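PDB 4BY2: anastral spindle 2, SAS 4 from Drosophila melanogaster, which is an engineered fusion of the TCP domain of a centriole-assembly protein with its bound Ana2 proline-rich motif, the parent probably acting as a tubulin-binding adaptor. Local coordinates for residues Pro14-Pro18 with Val114-Tyr118; Phe65-Ile69 with Ile78-Asn82; Ala72-Lys76 with Lys87-Asp91; Glu120-Trp124 with Leu135-Asn139. All blocks are in the same frame, centred on the assembly; numbering follows the deposited sequence.

Contact 1. Residues Pro14-Pro18 with Val114-Tyr118; sequences PRLAP and VKYYY
R15, in the Ana2 part of this engineered fusion, lays its aliphatic chain over the ring of Y116 in the Sas-4 TCP domain: CD of R15 stands 3.8 Å from the centroid of the Y116 ring, 16° off its normal, a CH-pi contact. The extended mtt rotamer carries the guanidinium on along the strand, where NH1 of R15 and O of V114 are bridged by a water, 3.1 Å and 2.7 Å away. N of R15 donates to OH of Y116 (3.1 Å, 156°), a hydroxyl also bonded to D103. P14-P18 holds a polyproline II conformation, phi from -59° (A17) to -82° (L16) and psi from 123° (L16) to 167° (P18), and crosses strand residues V114-Y118 at 78°. Y118 (chi1 m, chi2 90°) receives CD of P18 3.6 Å from its ring centroid, 11° off the normal, while CA of A17 lies 3.6 Å from CD2 of Y118. A polyproline II peptide laying proline and arginine on tyrosine faces, with one hydrogen bond from a peptide N to a tyrosine hydroxyl, is characteristic of proline-rich motif recognition. V114, Y116 and Y118 point toward the peptide from strand 113-118, flanked by strands 104-108 and 123-128.

Contact 2. Residues Phe65-Ile69 with Ile78-Asn82; sequences FKREI and IWYPN
W79, I78 and R67 have the largest areas buried here, 89, 71 and 63 Å², and all belong to the Sas-4 TCP part of the fusion. Segments F65-I69 and I78-N82 run antiparallel, 166° apart, in register R67 with W79 (CA-CA 5.0 Å) and E68 with I78 (4.3 Å), the latter a non-hydrogen-bonded pair. R67 and W79 form the hydrogen-bonded pair: N of R67 to O of W79 is 3.1 Å (148°), and N of W79 to O of R67 is 2.8 Å (176°). Their side chains share one face of the sheet. R67 (chi1 t, chi2 t, chi3 p) folds its guanidinium over the indole of W79 (chi1 m, chi2 88°), CZ of R67 lying 4.9 Å from the centroid of the five-membered ring and 23° off its normal, a cation-pi contact; CG2 of I69 meets the indole edge, 4.1 Å from NE1 of W79. On the face of E68, I78 (chi1 m, chi2 t) brings CG1 to 3.7 Å from CG of E68 and CG2 to 3.8 Å from CE of K66. Past the strand end, CD2 of F65 packs 3.8 Å from CB of P81. Consecutive and antiparallel, strands 67-70 and 76-79 make a beta hairpin. Strand 67-70 is outermost within this chain, whereas strand 76-79 has strand 85-88 on its other flank, where I78 touches K86 and I88.

Contact 3. Residues Ala72-Lys76 with Lys87-Asp91; sequences ADGSK and KISAD
OG of S75 (chi1 p) reaches back to donate to OD1 of D73 (2.9 Å), with D73 also at chi1 p, as A72-K76 and K87-D91 come together within the Sas-4 TCP part. D73 turns its end nearer to the second segment, its OD2 3.9 Å from CB of A90. Between D73 and S75, G74 sits at phi 118°, psi -9°, where a CB would jam against the preceding carbonyl and lie 3.6 Å from CB of A90: glycine is required. The segments run antiparallel, 146° apart, through one hydrogen-bonded pair, K76 with I88 (CA-CA 5.0 Å). N of K76 donates to O of I88 (2.9 Å, 141°) and N of I88 to O of K76 (2.8 Å, 171°). CB of K76 and CB of I88 are 4.4 Å apart on one face; K76 (mttt) then leads away to its salt bridge with E68, while I88 takes m, t. CA of S75 approaches N of A90 at 3.7 Å. OG of S89 (chi1 p) accepts from N of N94. Neighbouring hairpin turns like these, the first with G74 at a positive phi, line one edge of the single up-and-down antiparallel sheet, a beta meander, of the TCP domain.

Contact 4. Residues Glu120-Trp124 with Leu135-Asn139; sequences ETNTW and LEFPN
T121, in the Sas-4 TCP part, sets its O 3.5 Å from CG of P138 and accepts a bond from OG1 of T123 (3.0 Å). N122 follows in a left-handed conformation (phi 52°, psi 42°); on the edge facing Y118, it and T123 form a G1 beta bulge. Its CB lies 3.8 Å from CG of P138, its OD1 bonds to OH of Y117, and a water joins O of N122 (2.9 Å) to O of E136 (2.8 Å). T123 (chi1 m) places CG2 over the ring of F137, 4.1 Å from the centroid and 29° off the normal, a CH-pi contact; the same CG2 is 4.1 Å from CD2 of L135. W124 (chi1 m) completes the antiparallel hydrogen-bonded pair with E136: N of W124 to O of E136 3.1 Å (169°), N of E136 to O of W124 2.8 Å (162°). CA distances widen from 5.0 Å (W124-E136, T123-F137) to 6.2 Å (N122-P138): the antiparallel hairpin of strands 123-128 and 133-136 parts away from its turn. The chemistry implies register set by backbone bonds, a water satisfying two carbonyls past them, on the edge away from the bulge, and CG2 of T123 packed on L135 and the face of F137.

Every contact engages the same long antiparallel sheet. Contacts 2 and 3 belong to its N-terminal end; their centres are 15 Å apart, joined by the salt bridge of OE2 of E68 with NZ of K76 (3.2 Å) and by CD1 of I78 against CD1 of I88 (3.7 Å). Contacts 1 and 4 lie nearer the middle, centres 9 Å apart, on neighbouring strands: N of Y118 to O of T123 is 2.8 Å and OH of Y117 to OD1 of N122 is 2.7 Å, both probable hydrogen bonds. Only contact 1, centred 22 Å from the centre of contact 2, has a segment from the Ana2 part, though T121, L135 and F137 of contact 4 also touch that peptide.

Contact 1. Residues Pro14-Pro18 with Val114-Tyr118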
loop_
_atom_site.group_PDB
_atom_site.type_symbol
_atom_site.label_atom_id
_atom_site.label_comp_id
_atom_site.label_asym_id
_atom_site.label_seq_id
_atom_site.Cartn_x
_atom_site.Cartn_y
_atom_site.Cartn_z
ATOM N N PRO A 14 3.554 -3.761 17.155
ATOM C CA PRO A 14 3.838 -3.286 15.790
ATOM C C PRO A 14 3.737 -4.366 14.718
ATOM O O PRO A 14 3.967 -5.544 14.994
ATOM C CB PRO A 14 5.263 -2.720 15.891
ATOM C CG PRO A 14 5.571 -2.644 17.357
ATOM C CD PRO A 14 4.772 -3.734 17.985
ATOM N N ARG A 15 3.377 -3.947 13.494
ATOM C CA ARG A 15 3.242 -4.815 12.320
ATOM C C ARG A 15 4.624 -5.204 11.790
ATOM O O ARG A 15 5.600 -4.485 12.022
ATOM C CB ARG A 15 2.476 -4.086 11.202
ATOM C CG ARG A 15 0.997 -3.853 11.460
ATOM C CD ARG A 15 0.420 -3.006 10.342
ATOM N NE ARG A 15 -1.024 -2.803 10.467
ATOM C CZ ARG A 15 -1.760 -2.109 9.605
ATOM N NH1 ARG A 15 -1.195 -1.542 8.545
ATOM N NH2 ARG A 15 -3.065 -1.978 9.793
ATOM N N LEU A 16 4.700 -6.327 11.054
ATOM C CA LEU A 16 5.943 -6.781 10.428
ATOM C C LEU A 16 6.127 -6.019 9.112
ATOM O O LEU A 16 5.227 -6.031 8.264
ATOM C CB LEU A 16 5.935 -8.305 10.196
ATOM C CG LEU A 16 6.080 -9.176 11.450
ATOM C CD1 LEU A 16 5.358 -10.503 11.285
ATOM C CD2 LEU A 16 7.546 -9.389 11.815
ATOM N N ALA A 17 7.270 -5.312 8.977
ATOM C CA ALA A 17 7.617 -4.481 7.818
ATOM C C ALA A 17 7.660 -5.249 6.496
ATOM O O ALA A 17 8.354 -6.264 6.408
ATOM C CB ALA A 17 8.933 -3.754 8.053
ATOM N N PRO A 18 6.920 -4.785 5.461
ATOM C CA PRO A 18 6.927 -5.502 4.178
ATOM C C PRO A 18 8.174 -5.254 3.329
ATOM O O PRO A 18 8.953 -4.332 3.582
ATOM C CB PRO A 18 5.662 -4.989 3.489
ATOM C CG PRO A 18 5.502 -3.618 4.010
ATOM C CD PRO A 18 6.025 -3.610 5.411
ATOM N N VAL A 114 -6.752 3.844 7.346
ATOM C CA VAL A 114 -5.807 3.345 8.339
ATOM C C VAL A 114 -4.424 3.488 7.683
ATOM O O VAL A 114 -4.132 2.807 6.699
ATOM C CB VAL A 114 -6.109 1.890 8.809
ATOM C CG1 VAL A 114 -5.118 1.440 9.880
ATOM C CG2 VAL A 114 -7.541 1.752 9.324
ATOM N N LYS A 115 -3.618 4.435 8.174
ATOM C CA LYS A 115 -2.269 4.688 7.664
ATOM C C LYS A 115 -1.245 4.125 8.645
ATOM O O LYS A 115 -1.410 4.286 9.851
ATOM C CB LYS A 115 -2.026 6.192 7.442
ATOM C CG LYS A 115 -2.758 6.767 6.241
ATOM C CD LYS A 115 -2.306 8.188 5.935
ATOM C CE LYS A 115 -2.939 8.729 4.677
ATOM N NZ LYS A 115 -2.572 10.150 4.443
ATOM N N TYR A 116 -0.203 3.452 8.137
ATOM C CA TYR A 116 0.842 2.872 8.978
ATOM C C TYR A 116 2.225 3.237 8.470
ATOM O O TYR A 116 2.525 3.008 7.302
ATOM C CB TYR A 116 0.689 1.344 9.107
ATOM C CG TYR A 116 1.460 0.753 10.272
ATOM C CD1 TYR A 116 2.823 0.485 10.170
ATOM C CD2 TYR A 116 0.830 0.471 11.480
ATOM C CE1 TYR A 116 3.540 -0.035 11.243
ATOM C CE2 TYR A 116 1.534 -0.072 12.554
ATOM C CZ TYR A 116 2.889 -0.324 12.430
ATOM O OH TYR A 116 3.600 -0.854 13.482
ATOM N N TYR A 117 3.076 3.780 9.354
ATOM C CA TYR A 117 4.443 4.144 9.007
ATOM C C TYR A 117 5.440 3.179 9.642
ATOM O O TYR A 117 5.540 3.113 10.863
ATOM C CB TYR A 117 4.749 5.607 9.390
ATOM C CG TYR A 117 6.155 6.057 9.043
ATOM C CD1 TYR A 117 6.545 6.235 7.718
ATOM C CD2 TYR A 117 7.091 6.318 10.038
ATOM C CE1 TYR A 117 7.833 6.655 7.392
ATOM C CE2 TYR A 117 8.379 6.749 9.725
ATOM C CZ TYR A 117 8.750 6.906 8.399
ATOM O OH TYR A 117 10.016 7.330 8.078
ATOM N N TYR A 118 6.157 2.408 8.804
ATOM C CA TYR A 118 7.197 1.472 9.236
ATOM C C TYR A 118 8.464 2.320 9.300
ATOM O O TYR A 118 9.063 2.630 8.266
ATOM C CB TYR A 118 7.343 0.293 8.253
ATOM C CG TYR A 118 6.059 -0.464 7.991
ATOM C CD1 TYR A 118 5.207 -0.094 6.953
ATOM C CD2 TYR A 118 5.701 -1.563 8.768
ATOM C CE1 TYR A 118 4.022 -0.785 6.708
ATOM C CE2 TYR A 118 4.524 -2.271 8.523
ATOM C CZ TYR A 118 3.683 -1.872 7.495
ATOM O OH TYR A 118 2.518 -2.554 7.242
HETATM O O HOH W 1 -3.153 0.298 6.994
#

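Contact 2. Residues Phe65-Ile69 with Ile78-Asn82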
loop_
_atom_site.group_PDB
_atom_site.type_symbol
_atom_site.label_atom_id
_atom_site.label_comp_id
_atom_site.label_asym_id
_atom_site.label_seq_id
_atom_site.Cartn_x
_atom_site.Cartn_y
_atom_site.Cartn_z
ATOM N N PHE A 65 0.007 2.405 36.026
ATOM C CA PHE A 65 0.869 2.216 34.862
ATOM C C PHE A 65 0.245 2.737 33.561
ATOM O O PHE A 65 0.946 3.374 32.773
ATOM C CB PHE A 65 1.324 0.754 34.735
ATOM C CG PHE A 65 2.722 0.515 35.258
ATOM C CD1 PHE A 65 2.941 0.213 36.598
ATOM C CD2 PHE A 65 3.824 0.609 34.414
ATOM C CE1 PHE A 65 4.236 0.006 37.084
ATOM C CE2 PHE A 65 5.119 0.401 34.901
ATOM C CZ PHE A 65 5.316 0.099 36.231
ATOM N N LYS A 66 -1.063 2.481 33.341
ATOM C CA LYS A 66 -1.787 2.973 32.166
ATOM C C LYS A 66 -2.279 4.400 32.475
ATOM O O LYS A 66 -3.252 4.575 33.214
ATOM C CB LYS A 66 -2.954 2.031 31.799
ATOM C CG LYS A 66 -3.704 2.425 30.528
ATOM C CD LYS A 66 -5.174 2.055 30.617
ATOM C CE LYS A 66 -5.991 2.724 29.542
ATOM N NZ LYS A 66 -7.448 2.528 29.758
ATOM N N ARG A 67 -1.577 5.412 31.936
ATOM C CA ARG A 67 -1.886 6.828 32.158
ATOM C C ARG A 67 -2.742 7.422 31.022
ATOM O O ARG A 67 -2.219 7.735 29.952
ATOM C CB ARG A 67 -0.588 7.628 32.380
ATOM C CG ARG A 67 -0.790 8.950 33.105
ATOM C CD ARG A 67 0.529 9.567 33.530
ATOM N NE ARG A 67 1.120 10.403 32.485
ATOM C CZ ARG A 67 2.193 11.168 32.654
ATOM N NH1 ARG A 67 2.809 11.212 33.831
ATOM N NH2 ARG A 67 2.660 11.897 31.650
ATOM N N GLU A 68 -4.059 7.570 31.272
ATOM C CA GLU A 68 -5.028 8.125 30.321
ATOM C C GLU A 68 -5.294 9.610 30.639
ATOM O O GLU A 68 -6.228 9.929 31.383
ATOM C CB GLU A 68 -6.331 7.293 30.331
ATOM C CG GLU A 68 -7.294 7.605 29.192
ATOM C CD GLU A 68 -8.628 6.879 29.220
ATOM O OE1 GLU A 68 -8.642 5.650 29.462
ATOM O OE2 GLU A 68 -9.661 7.542 28.973
ATOM N N ILE A 69 -4.456 10.514 30.096
ATOM C CA ILE A 69 -4.611 11.953 30.325
ATOM C C ILE A 69 -5.620 12.551 29.325
ATOM O O ILE A 69 -5.450 12.418 28.113
ATOM C CB ILE A 69 -3.254 12.737 30.407
ATOM C CG1 ILE A 69 -3.474 14.258 30.594
ATOM C CG2 ILE A 69 -2.303 12.440 29.243
ATOM C CD1 ILE A 69 -2.345 14.997 31.307
ATOM N N ILE A 78 -3.065 8.553 25.790
ATOM C CA ILE A 78 -2.902 7.358 26.617
ATOM C C ILE A 78 -1.467 6.849 26.557
ATOM O O ILE A 78 -0.976 6.502 25.482
ATOM C CB ILE A 78 -3.941 6.232 26.318
ATOM C CG1 ILE A 78 -5.365 6.797 26.088
ATOM C CG2 ILE A 78 -3.930 5.173 27.435
ATOM C CD1 ILE A 78 -6.318 5.874 25.323
ATOM N N TRP A 79 -0.802 6.809 27.721
ATOM C CA TRP A 79 0.562 6.308 27.856
ATOM C C TRP A 79 0.494 4.866 28.334
ATOM O O TRP A 79 -0.076 4.589 29.394
ATOM C CB TRP A 79 1.375 7.173 28.825
ATOM C CG TRP A 79 1.572 8.583 28.361
ATOM C CD1 TRP A 79 0.739 9.641 28.581
ATOM C CD2 TRP A 79 2.697 9.098 27.638
ATOM N NE1 TRP A 79 1.274 10.784 28.033
ATOM C CE2 TRP A 79 2.481 10.483 27.457
ATOM C CE3 TRP A 79 3.873 8.524 27.126
ATOM C CZ2 TRP A 79 3.386 11.299 26.770
ATOM C CZ3 TRP A 79 4.773 9.333 26.448
ATOM C CH2 TRP A 79 4.528 10.703 26.277
ATOM N N TYR A 80 1.024 3.945 27.519
ATOM C CA TYR A 80 1.027 2.512 27.809
ATOM C C TYR A 80 2.357 2.067 28.457
ATOM O O TYR A 80 3.373 2.741 28.248
ATOM C CB TYR A 80 0.683 1.711 26.538
ATOM C CG TYR A 80 -0.763 1.864 26.115
ATOM C CD1 TYR A 80 -1.752 1.025 26.620
ATOM C CD2 TYR A 80 -1.146 2.853 25.212
ATOM C CE1 TYR A 80 -3.088 1.170 26.245
ATOM C CE2 TYR A 80 -2.478 3.005 24.826
ATOM C CZ TYR A 80 -3.446 2.163 25.349
ATOM O OH TYR A 80 -4.761 2.313 24.977
ATOM N N PRO A 81 2.372 0.978 29.276
ATOM C CA PRO A 81 3.631 0.568 29.941
ATOM C C PRO A 81 4.776 0.170 29.007
ATOM O O PRO A 81 5.937 0.416 29.336
ATOM C CB PRO A 81 3.203 -0.602 30.835
ATOM C CG PRO A 81 1.720 -0.482 30.960
ATOM C CD PRO A 81 1.259 0.087 29.662
ATOM N N ASN A 82 4.444 -0.428 27.843
ATOM C CA ASN A 82 5.394 -0.873 26.811
ATOM C C ASN A 82 6.168 0.272 26.133
ATOM O O ASN A 82 7.264 0.046 25.613
ATOM C CB ASN A 82 4.692 -1.755 25.765
ATOM C CG ASN A 82 3.339 -1.252 25.318
ATOM O OD1 ASN A 82 3.151 -0.069 25.021
ATOM N ND2 ASN A 82 2.364 -2.144 25.263
#

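Contact 3. Residues Ala72-Lys76 with Lys87-Asp91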
loop_
_atom_site.group_PDB
_atom_site.type_symbol
_atom_site.label_atom_id
_atom_site.label_comp_id
_atom_site.label_asym_id
_atom_site.label_seq_id
_atom_site.Cartn_x
_atom_site.Cartn_y
_atom_site.Cartn_z
ATOM N N ALA A 72 -8.042 19.602 28.205
ATOM C CA ALA A 72 -9.108 20.592 28.405
ATOM C C ALA A 72 -10.152 20.607 27.278
ATOM O O ALA A 72 -11.350 20.691 27.561
ATOM C CB ALA A 72 -8.506 21.978 28.584
ATOM N N ASP A 73 -9.698 20.502 26.009
ATOM C CA ASP A 73 -10.559 20.498 24.823
ATOM C C ASP A 73 -11.388 19.210 24.667
ATOM O O ASP A 73 -12.420 19.225 23.990
ATOM C CB ASP A 73 -9.739 20.790 23.552
ATOM C CG ASP A 73 -8.698 19.740 23.208
ATOM O OD1 ASP A 73 -7.771 19.533 24.022
ATOM O OD2 ASP A 73 -8.782 19.163 22.105
ATOM N N GLY A 74 -10.931 18.125 25.290
ATOM C CA GLY A 74 -11.588 16.825 25.241
ATOM C C GLY A 74 -10.748 15.733 24.607
ATOM O O GLY A 74 -11.131 14.560 24.652
ATOM N N SER A 75 -9.601 16.115 23.998
ATOM C CA SER A 75 -8.660 15.197 23.352
ATOM C C SER A 75 -7.922 14.363 24.402
ATOM O O SER A 75 -7.529 14.896 25.439
ATOM C CB SER A 75 -7.668 15.964 22.482
ATOM O OG SER A 75 -6.910 16.894 23.238
ATOM N N LYS A 76 -7.752 13.058 24.142
ATOM C CA LYS A 76 -7.092 12.146 25.076
ATOM C C LYS A 76 -5.725 11.672 24.600
ATOM O O LYS A 76 -5.508 11.507 23.400
ATOM C CB LYS A 76 -7.995 10.939 25.393
ATOM C CG LYS A 76 -9.181 11.283 26.284
ATOM C CD LYS A 76 -10.060 10.078 26.559
ATOM C CE LYS A 76 -11.232 10.440 27.437
ATOM N NZ LYS A 76 -12.069 9.256 27.764
ATOM N N LYS A 87 -2.947 8.743 20.871
ATOM C CA LYS A 87 -3.558 10.073 20.885
ATOM C C LYS A 87 -4.912 10.024 20.179
ATOM O O LYS A 87 -4.987 9.591 19.030
ATOM C CB LYS A 87 -2.633 11.120 20.242
ATOM C CG LYS A 87 -1.418 11.475 21.089
ATOM C CD LYS A 87 -0.581 12.586 20.462
ATOM C CE LYS A 87 -0.961 13.963 20.958
ATOM N NZ LYS A 87 -0.079 15.019 20.392
ATOM N N ILE A 88 -5.981 10.424 20.883
ATOM C CA ILE A 88 -7.348 10.451 20.356
ATOM C C ILE A 88 -7.814 11.903 20.276
ATOM O O ILE A 88 -7.639 12.653 21.241
ATOM C CB ILE A 88 -8.327 9.584 21.205
ATOM C CG1 ILE A 88 -7.761 8.169 21.478
ATOM C CG2 ILE A 88 -9.723 9.515 20.551
ATOM C CD1 ILE A 88 -8.418 7.408 22.627
ATOM N N SER A 89 -8.413 12.294 19.133
ATOM C CA SER A 89 -8.972 13.635 18.918
ATOM C C SER A 89 -10.227 13.811 19.790
ATOM O O SER A 89 -10.891 12.819 20.102
ATOM C CB SER A 89 -9.326 13.837 17.446
ATOM O OG SER A 89 -10.262 12.871 16.995
ATOM N N ALA A 90 -10.547 15.066 20.175
ATOM C CA ALA A 90 -11.704 15.425 21.011
ATOM C C ALA A 90 -13.023 14.777 20.548
ATOM O O ALA A 90 -13.827 14.352 21.380
ATOM C CB ALA A 90 -11.847 16.938 21.076
ATOM N N ASP A 91 -13.210 14.676 19.219
ATOM C CA ASP A 91 -14.370 14.083 18.548
ATOM C C ASP A 91 -14.332 12.545 18.517
ATOM O O ASP A 91 -15.378 11.907 18.357
ATOM C CB ASP A 91 -14.496 14.648 17.119
ATOM C CG ASP A 91 -13.162 14.873 16.423
ATOM O OD1 ASP A 91 -12.570 13.885 15.933
ATOM O OD2 ASP A 91 -12.706 16.036 16.378
#

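Contact 4. Residues Glu120-Trp124 with Leu135-Asn139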
loop_
_atom_site.group_PDB
_atom_site.type_symbol
_atom_site.label_atom_id
_atom_site.label_comp_id
_atom_site.label_asym_id
_atom_site.label_seq_id
_atom_site.Cartn_x
_atom_site.Cartn_y
_atom_site.Cartn_z
ATOM N N GLU A 120 11.585 1.909 10.622
ATOM C CA GLU A 120 12.867 1.284 10.292
ATOM C C GLU A 120 13.139 1.253 8.786
ATOM O O GLU A 120 14.268 1.523 8.362
ATOM C CB GLU A 120 12.930 -0.133 10.889
ATOM C CG GLU A 120 14.339 -0.629 11.172
ATOM C CD GLU A 120 14.421 -1.857 12.061
ATOM O OE1 GLU A 120 13.845 -2.906 11.691
ATOM O OE2 GLU A 120 15.086 -1.777 13.120
ATOM N N THR A 121 12.098 0.948 7.987
ATOM C CA THR A 121 12.176 0.822 6.533
ATOM C C THR A 121 11.646 2.051 5.753
ATOM O O THR A 121 11.646 2.013 4.519
ATOM C CB THR A 121 11.490 -0.480 6.082
ATOM O OG1 THR A 121 10.236 -0.615 6.751
ATOM C CG2 THR A 121 12.344 -1.713 6.343
ATOM N N ASN A 122 11.223 3.138 6.457
ATOM C CA ASN A 122 10.705 4.393 5.874
ATOM C C ASN A 122 9.568 4.141 4.852
ATOM O O ASN A 122 9.512 4.765 3.789
ATOM C CB ASN A 122 11.866 5.235 5.287
ATOM C CG ASN A 122 11.529 6.665 4.918
ATOM O OD1 ASN A 122 10.557 7.259 5.398
ATOM N ND2 ASN A 122 12.343 7.254 4.056
ATOM N N THR A 123 8.662 3.210 5.197
ATOM C CA THR A 123 7.557 2.774 4.343
ATOM C C THR A 123 6.197 3.161 4.917
ATOM O O THR A 123 5.993 3.097 6.128
ATOM C CB THR A 123 7.679 1.251 4.097
ATOM O OG1 THR A 123 9.016 0.942 3.694
ATOM C CG2 THR A 123 6.690 0.716 3.056
ATOM N N TRP A 124 5.261 3.532 4.032
ATOM C CA TRP A 124 3.888 3.883 4.370
ATOM C C TRP A 124 2.918 2.822 3.840
ATOM O O TRP A 124 3.112 2.313 2.736
ATOM C CB TRP A 124 3.534 5.248 3.767
ATOM C CG TRP A 124 3.999 6.417 4.578
ATOM C CD1 TRP A 124 5.090 7.203 4.340
ATOM C CD2 TRP A 124 3.379 6.936 5.760
ATOM N NE1 TRP A 124 5.185 8.182 5.301
ATOM C CE2 TRP A 124 4.141 8.048 6.181
ATOM C CE3 TRP A 124 2.248 6.567 6.510
ATOM C CZ2 TRP A 124 3.821 8.785 7.328
ATOM C CZ3 TRP A 124 1.925 7.304 7.639
ATOM C CH2 TRP A 124 2.708 8.397 8.040
ATOM N N LEU A 135 0.935 0.606 -0.677
ATOM C CA LEU A 135 2.268 0.579 -0.081
ATOM C C LEU A 135 3.148 1.625 -0.757
ATOM O O LEU A 135 3.171 1.686 -1.981
ATOM C CB LEU A 135 2.898 -0.806 -0.235
ATOM C CG LEU A 135 2.587 -1.809 0.860
ATOM C CD1 LEU A 135 2.963 -3.215 0.421
ATOM C CD2 LEU A 135 3.310 -1.449 2.156
ATOM N N GLU A 136 3.852 2.455 0.026
ATOM C CA GLU A 136 4.722 3.508 -0.509
ATOM C C GLU A 136 6.148 3.316 0.007
ATOM O O GLU A 136 6.410 3.525 1.194
ATOM C CB GLU A 136 4.186 4.914 -0.154
ATOM C CG GLU A 136 2.830 5.246 -0.759
ATOM C CD GLU A 136 1.835 5.864 0.205
ATOM O OE1 GLU A 136 1.231 5.112 1.007
ATOM O OE2 GLU A 136 1.641 7.099 0.144
ATOM N N PHE A 137 7.058 2.904 -0.889
ATOM C CA PHE A 137 8.467 2.653 -0.581
ATOM C C PHE A 137 9.342 3.907 -0.782
ATOM O O PHE A 137 8.957 4.771 -1.573
ATOM C CB PHE A 137 8.979 1.435 -1.372
ATOM C CG PHE A 137 8.323 0.141 -0.945
ATOM C CD1 PHE A 137 8.770 -0.547 0.179
ATOM C CD2 PHE A 137 7.239 -0.373 -1.646
ATOM C CE1 PHE A 137 8.147 -1.732 0.589
ATOM C CE2 PHE A 137 6.618 -1.559 -1.237
ATOM C CZ PHE A 137 7.072 -2.226 -0.119
ATOM N N PRO A 138 10.500 4.048 -0.075
ATOM C CA PRO A 138 11.314 5.280 -0.210
ATOM C C PRO A 138 11.827 5.641 -1.607
ATOM O O PRO A 138 12.126 6.812 -1.842
ATOM C CB PRO A 138 12.488 5.042 0.746
ATOM C CG PRO A 138 12.018 4.014 1.690
ATOM C CD PRO A 138 11.079 3.139 0.937
ATOM N N ASN A 139 11.939 4.660 -2.521
ATOM C CA ASN A 139 12.417 4.857 -3.896
ATOM C C ASN A 139 11.336 5.339 -4.870
ATOM O O ASN A 139 11.623 5.552 -6.049
ATOM C CB ASN A 139 13.088 3.578 -4.419
ATOM C CG ASN A 139 12.190 2.360 -4.520
ATOM O OD1 ASN A 139 11.090 2.293 -3.954
ATOM N ND2 ASN A 139 12.659 1.351 -5.233
HETATM O O HOH W 2 7.631 6.001 1.899
#